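Local coordinates for protein aminodeoxyfutalosine deaminase (Deinococcus radiodurans, PDB 2IMR) that catalyses the zinc-dependent deamination of aminodeoxyfutalosine to futalosine in menaquinone biosynthesis, and more weakly deaminates adenosine and related nucleosides, at residues Leu112-Trp117 / Val241-Thr246; Pro119-Arg124 / Ser355-Glu360; Leu301-Asn306 / Val323-Ser328. All blocks are in the same frame, centred on the assembly; numbering follows the deposited sequence.

How the contacts relate
All three contacts lie around the zinc site of a TIM-barrel amidohydrolase, where H99, H101 and H240 bind the metal and D354 is also a ligand. Contact 1 places E243, the probable proton donor, with its side chain about 7 Å from the zinc. In contact 3 the side chain of H303 is about 4 Å from the zinc. In contact 2 the side chain of S358 is about 8 Å from the zinc. Contacts 1 and 3, with centres 12 Å apart, share backbone bonds between V241 and the 301-306 segment. Contacts 2 and 3, with centres 15 Å apart, join through S358 OG and S328 OG at 2.6 Å. Helices 113-116 and 119-125 follow one another in the chain, and F115 CD2 packs on V121 CG1 at 3.8 Å.

Contact 1. Residues Leu112-Trp117 / Val241-Thr246; sequences LPYFQW and VAEHPT
Y114 and H244 each offer a CB to the other's ring face: H244 CB lies over the centre of the Y114 ring, 3.6 Å from its centroid, while Y114 CB is displaced toward the rim of the imidazole, 3.8 Å from that centroid. This double CH-pi arrangement accompanies an offset aromatic stack, its planes 17° apart, between a short helical turn and the loop that leads from barrel strand 238-241 into helix 245-253 of the TIM-barrel fold. The two side chains slide past each other in opposite directions. CG of Y114 sits between the backbone N and the carbonyl carbon (chi1 55°); the OH at the far end of the ring donates to E243 OE1 over 2.7 Å. The hydroxyl meets this oxygen from above the carboxylate plane, 42° out of it. Tyrosine suits the place because it offers both a flat face for H244 and a hydroxyl for E243, the probable proton donor, which this bond probably helps to position. W117 adds an offset edge-to-face neighbour, its edge toward the imidazole face and CZ3 3.7 Å from H244 CE1. Histidine also serves as N-cap of helix 245-253, where ND1 accepts from T246 N, and T246 OG1 shares a further bond with that ND1. An ordered water accepts from H244 N at 2.8 Å and gives a weak bond to Y114 OH at 2.9 Å.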
# COMPACT_ATOMS: atom_id res chain seq x y z
N LEU A 112 -18.06 3.49 -5.45
CA LEU A 112 -17.21 3.19 -6.60
C LEU A 112 -17.85 2.21 -7.59
O LEU A 112 -17.83 1.00 -7.39
CB LEU A 112 -15.87 2.64 -6.09
CG LEU A 112 -15.18 3.51 -5.04
CD1 LEU A 112 -13.81 2.93 -4.69
CD2 LEU A 112 -15.03 4.94 -5.56
N PRO A 113 -18.42 2.74 -8.68
CA PRO A 113 -19.08 1.96 -9.73
C PRO A 113 -18.32 0.75 -10.26
O PRO A 113 -18.90 -0.32 -10.42
CB PRO A 113 -19.34 3.00 -10.82
CG PRO A 113 -19.61 4.23 -10.02
CD PRO A 113 -18.50 4.18 -8.99
N TYR A 114 -17.03 0.92 -10.54
CA TYR A 114 -16.25 -0.18 -11.09
C TYR A 114 -16.08 -1.38 -10.16
O TYR A 114 -15.73 -2.47 -10.61
CB TYR A 114 -14.88 0.32 -11.58
CG TYR A 114 -14.06 1.07 -10.57
CD1 TYR A 114 -13.12 0.40 -9.78
CD2 TYR A 114 -14.19 2.45 -10.42
CE1 TYR A 114 -12.34 1.09 -8.87
CE2 TYR A 114 -13.41 3.15 -9.51
CZ TYR A 114 -12.49 2.46 -8.73
OH TYR A 114 -11.70 3.14 -7.83
N PHE A 115 -16.33 -1.19 -8.86
CA PHE A 115 -16.25 -2.31 -7.94
C PHE A 115 -17.48 -3.18 -8.20
O PHE A 115 -17.41 -4.41 -8.13
CB PHE A 115 -16.28 -1.84 -6.48
CG PHE A 115 -14.91 -1.69 -5.87
CD1 PHE A 115 -14.02 -0.73 -6.34
CD2 PHE A 115 -14.52 -2.50 -4.81
CE1 PHE A 115 -12.76 -0.58 -5.77
CE2 PHE A 115 -13.26 -2.36 -4.22
CZ PHE A 115 -12.38 -1.40 -4.71
N GLN A 116 -18.59 -2.53 -8.51
CA GLN A 116 -19.85 -3.21 -8.78
C GLN A 116 -19.79 -4.01 -10.08
O GLN A 116 -20.44 -5.04 -10.22
CB GLN A 116 -20.99 -2.19 -8.86
CG GLN A 116 -21.14 -1.32 -7.62
CD GLN A 116 -21.39 -2.14 -6.37
OE1 GLN A 116 -22.28 -3.00 -6.34
NE2 GLN A 116 -20.61 -1.88 -5.32
N TRP A 117 -19.00 -3.52 -11.04
CA TRP A 117 -18.88 -4.20 -12.32
C TRP A 117 -18.22 -5.56 -12.21
O TRP A 117 -18.29 -6.37 -13.13
CB TRP A 117 -18.12 -3.32 -13.32
CG TRP A 117 -18.76 -1.96 -13.52
CD1 TRP A 117 -20.07 -1.64 -13.29
CD2 TRP A 117 -18.12 -0.76 -13.98
NE1 TRP A 117 -20.28 -0.31 -13.57
CE2 TRP A 117 -19.10 0.25 -13.99
CE3 TRP A 117 -16.81 -0.45 -14.37
CZ2 TRP A 117 -18.82 1.56 -14.39
CZ3 TRP A 117 -16.53 0.86 -14.77
CH2 TRP A 117 -17.53 1.85 -14.77
N VAL A 241 -5.57 7.06 -5.67
CA VAL A 241 -5.62 7.97 -6.81
C VAL A 241 -5.47 7.30 -8.17
O VAL A 241 -4.60 6.45 -8.36
CB VAL A 241 -4.53 9.06 -6.68
CG1 VAL A 241 -4.62 10.05 -7.84
CG2 VAL A 241 -4.68 9.78 -5.35
N ALA A 242 -6.34 7.69 -9.10
CA ALA A 242 -6.32 7.18 -10.47
C ALA A 242 -6.31 5.65 -10.59
O ALA A 242 -5.61 5.08 -11.43
CB ALA A 242 -5.13 7.77 -11.23
N GLU A 243 -7.12 5.00 -9.76
CA GLU A 243 -7.19 3.54 -9.76
C GLU A 243 -7.75 2.96 -11.05
O GLU A 243 -7.12 2.10 -11.66
CB GLU A 243 -8.01 3.04 -8.57
CG GLU A 243 -8.14 1.52 -8.53
CD GLU A 243 -8.89 1.01 -7.32
OE1 GLU A 243 -9.66 1.80 -6.73
OE2 GLU A 243 -8.72 -0.17 -6.96
N HIS A 244 -8.92 3.44 -11.48
CA HIS A 244 -9.57 2.94 -12.69
C HIS A 244 -9.50 3.99 -13.80
O HIS A 244 -9.52 5.19 -13.54
CB HIS A 244 -11.04 2.60 -12.36
CG HIS A 244 -11.71 1.74 -13.38
ND1 HIS A 244 -12.37 2.26 -14.47
CD2 HIS A 244 -11.83 0.39 -13.47
CE1 HIS A 244 -12.86 1.26 -15.20
NE2 HIS A 244 -12.55 0.12 -14.61
N PRO A 245 -9.39 3.55 -15.07
CA PRO A 245 -9.31 4.53 -16.16
C PRO A 245 -10.48 5.52 -16.23
O PRO A 245 -10.30 6.65 -16.68
CB PRO A 245 -9.21 3.65 -17.42
CG PRO A 245 -9.86 2.36 -17.01
CD PRO A 245 -9.35 2.18 -15.59
N THR A 246 -11.66 5.09 -15.79
CA THR A 246 -12.82 5.96 -15.82
C THR A 246 -12.70 7.15 -14.86
O THR A 246 -13.46 8.12 -14.95
CB THR A 246 -14.12 5.17 -15.51
OG1 THR A 246 -13.94 4.38 -14.34
CG2 THR A 246 -14.47 4.26 -16.68
O HOH W 1 -10.70 4.95 -9.88

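Contact 2. Residues Pro119-Arg124 / Ser355-Glu360; sequences PEVVIR and SVASGE
R124 starts toward A357 and V356 with CG anti to its own carbonyl carbon (chi1 -69°), and a bend at chi3 (61°) then turns NE toward the carbonyl of V356. The guanidinium takes hold of that single oxygen side-on: NE donates to V356 O over 3.1 Å and NH2 over 3.0 Å. Both nitrogens reach it from the same face of the carbonyl plane, while the oxygen itself lies almost exactly in the guanidinium plane. Arginine suits this edge of the contact because its chain can run past A357, CD 3.5 Å from A357 O, and its NE and NH2 can converge on one acceptor. Helix 119-125 is thereby fastened to helix 356-359, a single short turn that follows the zinc ligand D354 in this TIM-barrel amidohydrolase and is N-capped by S355, whose OG accepts from A357 N. A357 belongs where the backbones come closest, with its CA 4.7 Å from R124 CA. Its methyl is small enough to press on the neighbouring helix, CB lying 3.6 Å from V121 O. V121 completes the buried side, its CG1 4.1 Å from A357 CB and 4.2 Å from S358 CB.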
# COMPACT_ATOMS: atom_id res chain seq x y z
N PRO A 119 -18.72 -8.45 -9.87
CA PRO A 119 -19.53 -9.12 -8.85
C PRO A 119 -18.76 -9.86 -7.77
O PRO A 119 -19.04 -9.70 -6.58
CB PRO A 119 -20.41 -10.06 -9.67
CG PRO A 119 -20.61 -9.29 -10.94
CD PRO A 119 -19.21 -8.79 -11.22
N GLU A 120 -17.80 -10.69 -8.18
CA GLU A 120 -17.01 -11.46 -7.23
C GLU A 120 -16.36 -10.58 -6.16
O GLU A 120 -16.25 -10.98 -5.00
CB GLU A 120 -15.94 -12.28 -7.96
CG GLU A 120 -15.20 -13.26 -7.07
CD GLU A 120 -14.40 -14.30 -7.84
OE1 GLU A 120 -15.02 -15.09 -8.60
OE2 GLU A 120 -13.16 -14.35 -7.69
N VAL A 121 -15.92 -9.39 -6.55
CA VAL A 121 -15.30 -8.49 -5.59
C VAL A 121 -16.31 -8.01 -4.55
O VAL A 121 -16.02 -8.00 -3.35
CB VAL A 121 -14.69 -7.26 -6.28
CG1 VAL A 121 -14.19 -6.25 -5.23
CG2 VAL A 121 -13.54 -7.70 -7.18
N VAL A 122 -17.49 -7.62 -5.00
CA VAL A 122 -18.51 -7.15 -4.06
C VAL A 122 -18.89 -8.30 -3.13
O VAL A 122 -19.01 -8.12 -1.92
CB VAL A 122 -19.76 -6.64 -4.80
CG1 VAL A 122 -20.81 -6.20 -3.79
CG2 VAL A 122 -19.38 -5.48 -5.70
N ILE A 123 -19.07 -9.49 -3.70
CA ILE A 123 -19.43 -10.67 -2.93
C ILE A 123 -18.38 -11.00 -1.87
O ILE A 123 -18.71 -11.22 -0.71
CB ILE A 123 -19.61 -11.90 -3.85
CG1 ILE A 123 -20.81 -11.68 -4.78
CG2 ILE A 123 -19.79 -13.16 -3.02
CD1 ILE A 123 -21.00 -12.78 -5.81
N ARG A 124 -17.11 -11.01 -2.28
CA ARG A 124 -16.01 -11.31 -1.37
C ARG A 124 -15.85 -10.24 -0.30
O ARG A 124 -15.40 -10.53 0.81
CB ARG A 124 -14.70 -11.44 -2.15
CG ARG A 124 -14.59 -12.66 -3.06
CD ARG A 124 -13.29 -12.63 -3.87
NE ARG A 124 -12.11 -12.65 -3.01
CZ ARG A 124 -11.52 -13.75 -2.56
NH1 ARG A 124 -12.01 -14.95 -2.88
NH2 ARG A 124 -10.45 -13.67 -1.77
N SER A 355 -7.48 -4.99 -0.00
CA SER A 355 -8.28 -5.92 0.80
C SER A 355 -8.37 -7.25 0.05
O SER A 355 -8.12 -7.30 -1.16
CB SER A 355 -9.69 -5.37 1.02
OG SER A 355 -10.54 -5.72 -0.06
N VAL A 356 -8.73 -8.33 0.75
CA VAL A 356 -8.82 -9.63 0.10
C VAL A 356 -9.98 -9.73 -0.89
O VAL A 356 -10.06 -10.68 -1.67
CB VAL A 356 -8.96 -10.77 1.13
CG1 VAL A 356 -7.70 -10.87 1.97
CG2 VAL A 356 -10.18 -10.53 2.00
N ALA A 357 -10.89 -8.76 -0.85
CA ALA A 357 -12.02 -8.77 -1.77
C ALA A 357 -11.51 -8.74 -3.21
O ALA A 357 -12.05 -9.41 -4.09
CB ALA A 357 -12.93 -7.59 -1.52
N SER A 358 -10.45 -7.97 -3.45
CA SER A 358 -9.88 -7.86 -4.79
C SER A 358 -8.44 -8.34 -4.90
O SER A 358 -7.95 -8.61 -6.00
CB SER A 358 -9.97 -6.40 -5.28
OG SER A 358 -9.17 -5.54 -4.48
N GLY A 359 -7.76 -8.46 -3.76
CA GLY A 359 -6.37 -8.89 -3.77
C GLY A 359 -6.09 -10.36 -3.47
O GLY A 359 -4.94 -10.77 -3.42
N GLU A 360 -7.15 -11.14 -3.27
CA GLU A 360 -7.01 -12.57 -2.99
C GLU A 360 -6.53 -12.89 -1.57
O GLU A 360 -7.26 -13.53 -0.80
CB GLU A 360 -6.07 -13.23 -4.00
CG GLU A 360 -6.64 -13.34 -5.41
CD GLU A 360 -5.69 -14.04 -6.36
OE1 GLU A 360 -5.16 -15.12 -6.01
OE2 GLU A 360 -5.47 -13.52 -7.47

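Contact 3. Residues Leu301-Asn306 / Val323-Ser328; sequences LVHMVN and VTCPRS
V302 and V323 form a parallel beta bridge, flanked by a bond from V323 N to L301 O at 3.0 Å and one from H303 N to V323 O at 2.8 Å, the latter donor lying almost on the line of the carbonyl bond. These are adjacent strands of the TIM barrel, joined through helix 309-318 as a beta-alpha-beta crossover. Both valines point to the same face of the sheet, where V302 also touches the zinc ligand H99. Valine suits a strand because branching at CB favours the extended backbone; here V302 CG2 comes 4.4 Å from V323 CB. At the strand end H303 leaves the regular path with a positive phi (80°). Its CG stands anti to the carbonyl carbon, beside the backbone N (chi1 -65°). V302 CG1 lies 3.7 Å over the centre of one face of the H303 ring. The H303 side chain is about 4 Å from the zinc and about 3 Å from that of E243, the probable proton donor. A small thiol lets C325 lie beside the ring at the N-cap position of helix 326-331, SG approaching obliquely, 4.0 Å from H303 CE1. Farther along that helix S328 turns to the metal site, its OG bonding with D354 and S358. At the backbone of H303, a water donates to H303 O at 2.8 Å and also binds T324 OG1 at 2.6 Å.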
# COMPACT_ATOMS: atom_id res chain seq x y z
N LEU A 301 0.47 7.96 -2.37
CA LEU A 301 -0.60 7.76 -3.33
C LEU A 301 -0.74 6.29 -3.69
O LEU A 301 0.22 5.64 -4.08
CB LEU A 301 -0.32 8.59 -4.59
CG LEU A 301 -0.01 10.07 -4.32
CD1 LEU A 301 0.30 10.77 -5.63
CD2 LEU A 301 -1.20 10.73 -3.62
N VAL A 302 -1.96 5.78 -3.56
CA VAL A 302 -2.24 4.37 -3.83
C VAL A 302 -2.85 4.08 -5.20
O VAL A 302 -3.70 4.83 -5.69
CB VAL A 302 -3.17 3.80 -2.74
CG1 VAL A 302 -3.35 2.30 -2.92
CG2 VAL A 302 -2.58 4.12 -1.36
N HIS A 303 -2.39 2.98 -5.81
CA HIS A 303 -2.82 2.51 -7.12
C HIS A 303 -2.11 3.28 -8.22
O HIS A 303 -1.18 2.76 -8.82
CB HIS A 303 -4.35 2.59 -7.25
CG HIS A 303 -5.07 1.68 -6.31
ND1 HIS A 303 -4.79 0.33 -6.21
CD2 HIS A 303 -6.04 1.92 -5.40
CE1 HIS A 303 -5.55 -0.22 -5.28
NE2 HIS A 303 -6.32 0.72 -4.77
N MET A 304 -2.55 4.51 -8.48
CA MET A 304 -1.88 5.35 -9.47
C MET A 304 -1.64 4.63 -10.79
O MET A 304 -0.54 4.70 -11.36
CB MET A 304 -0.54 5.81 -8.90
CG MET A 304 -0.67 6.72 -7.70
SD MET A 304 -1.27 8.33 -8.23
CE MET A 304 0.28 9.05 -8.87
N VAL A 305 -2.66 3.96 -11.29
CA VAL A 305 -2.54 3.21 -12.53
C VAL A 305 -2.75 4.07 -13.77
O VAL A 305 -2.01 3.98 -14.74
CB VAL A 305 -3.55 2.04 -12.55
CG1 VAL A 305 -3.58 1.37 -13.92
CG2 VAL A 305 -3.17 1.02 -11.48
N ASN A 306 -3.77 4.91 -13.72
CA ASN A 306 -4.09 5.74 -14.87
C ASN A 306 -3.59 7.17 -14.74
O ASN A 306 -4.35 8.08 -14.44
CB ASN A 306 -5.59 5.65 -15.09
CG ASN A 306 -6.04 4.21 -15.34
OD1 ASN A 306 -5.95 3.71 -16.46
ND2 ASN A 306 -6.48 3.53 -14.28
N VAL A 323 1.98 3.30 -3.60
CA VAL A 323 1.80 1.89 -3.28
C VAL A 323 1.02 1.24 -4.42
O VAL A 323 -0.03 1.73 -4.82
CB VAL A 323 1.02 1.67 -1.97
CG1 VAL A 323 0.88 0.17 -1.68
CG2 VAL A 323 1.72 2.37 -0.82
N THR A 324 1.55 0.15 -4.96
CA THR A 324 0.86 -0.55 -6.04
C THR A 324 0.34 -1.88 -5.49
O THR A 324 1.00 -2.50 -4.66
CB THR A 324 1.80 -0.77 -7.26
OG1 THR A 324 1.11 -1.46 -8.30
CG2 THR A 324 3.03 -1.57 -6.86
N CYS A 325 -0.85 -2.29 -5.93
CA CYS A 325 -1.49 -3.54 -5.52
C CYS A 325 -1.77 -4.31 -6.81
O CYS A 325 -2.86 -4.25 -7.37
CB CYS A 325 -2.81 -3.24 -4.78
SG CYS A 325 -2.66 -2.14 -3.33
N PRO A 326 -0.76 -5.06 -7.30
CA PRO A 326 -0.84 -5.85 -8.53
C PRO A 326 -2.09 -6.69 -8.77
O PRO A 326 -2.84 -6.44 -9.71
CB PRO A 326 0.43 -6.70 -8.47
CG PRO A 326 1.38 -5.80 -7.76
CD PRO A 326 0.53 -5.27 -6.63
N ARG A 327 -2.31 -7.70 -7.94
CA ARG A 327 -3.47 -8.55 -8.14
C ARG A 327 -4.79 -7.79 -8.12
O ARG A 327 -5.65 -8.02 -8.97
CB ARG A 327 -3.48 -9.68 -7.11
CG ARG A 327 -2.35 -10.66 -7.33
CD ARG A 327 -2.37 -11.78 -6.31
NE ARG A 327 -2.17 -11.27 -4.96
CZ ARG A 327 -2.11 -12.04 -3.88
NH1 ARG A 327 -2.24 -13.36 -3.99
NH2 ARG A 327 -1.93 -11.50 -2.68
N SER A 328 -4.94 -6.89 -7.16
CA SER A 328 -6.16 -6.10 -7.07
C SER A 328 -6.44 -5.36 -8.37
O SER A 328 -7.57 -5.38 -8.86
CB SER A 328 -6.06 -5.10 -5.92
OG SER A 328 -7.25 -4.33 -5.83
O HOH W 2 -1.12 -0.05 -8.49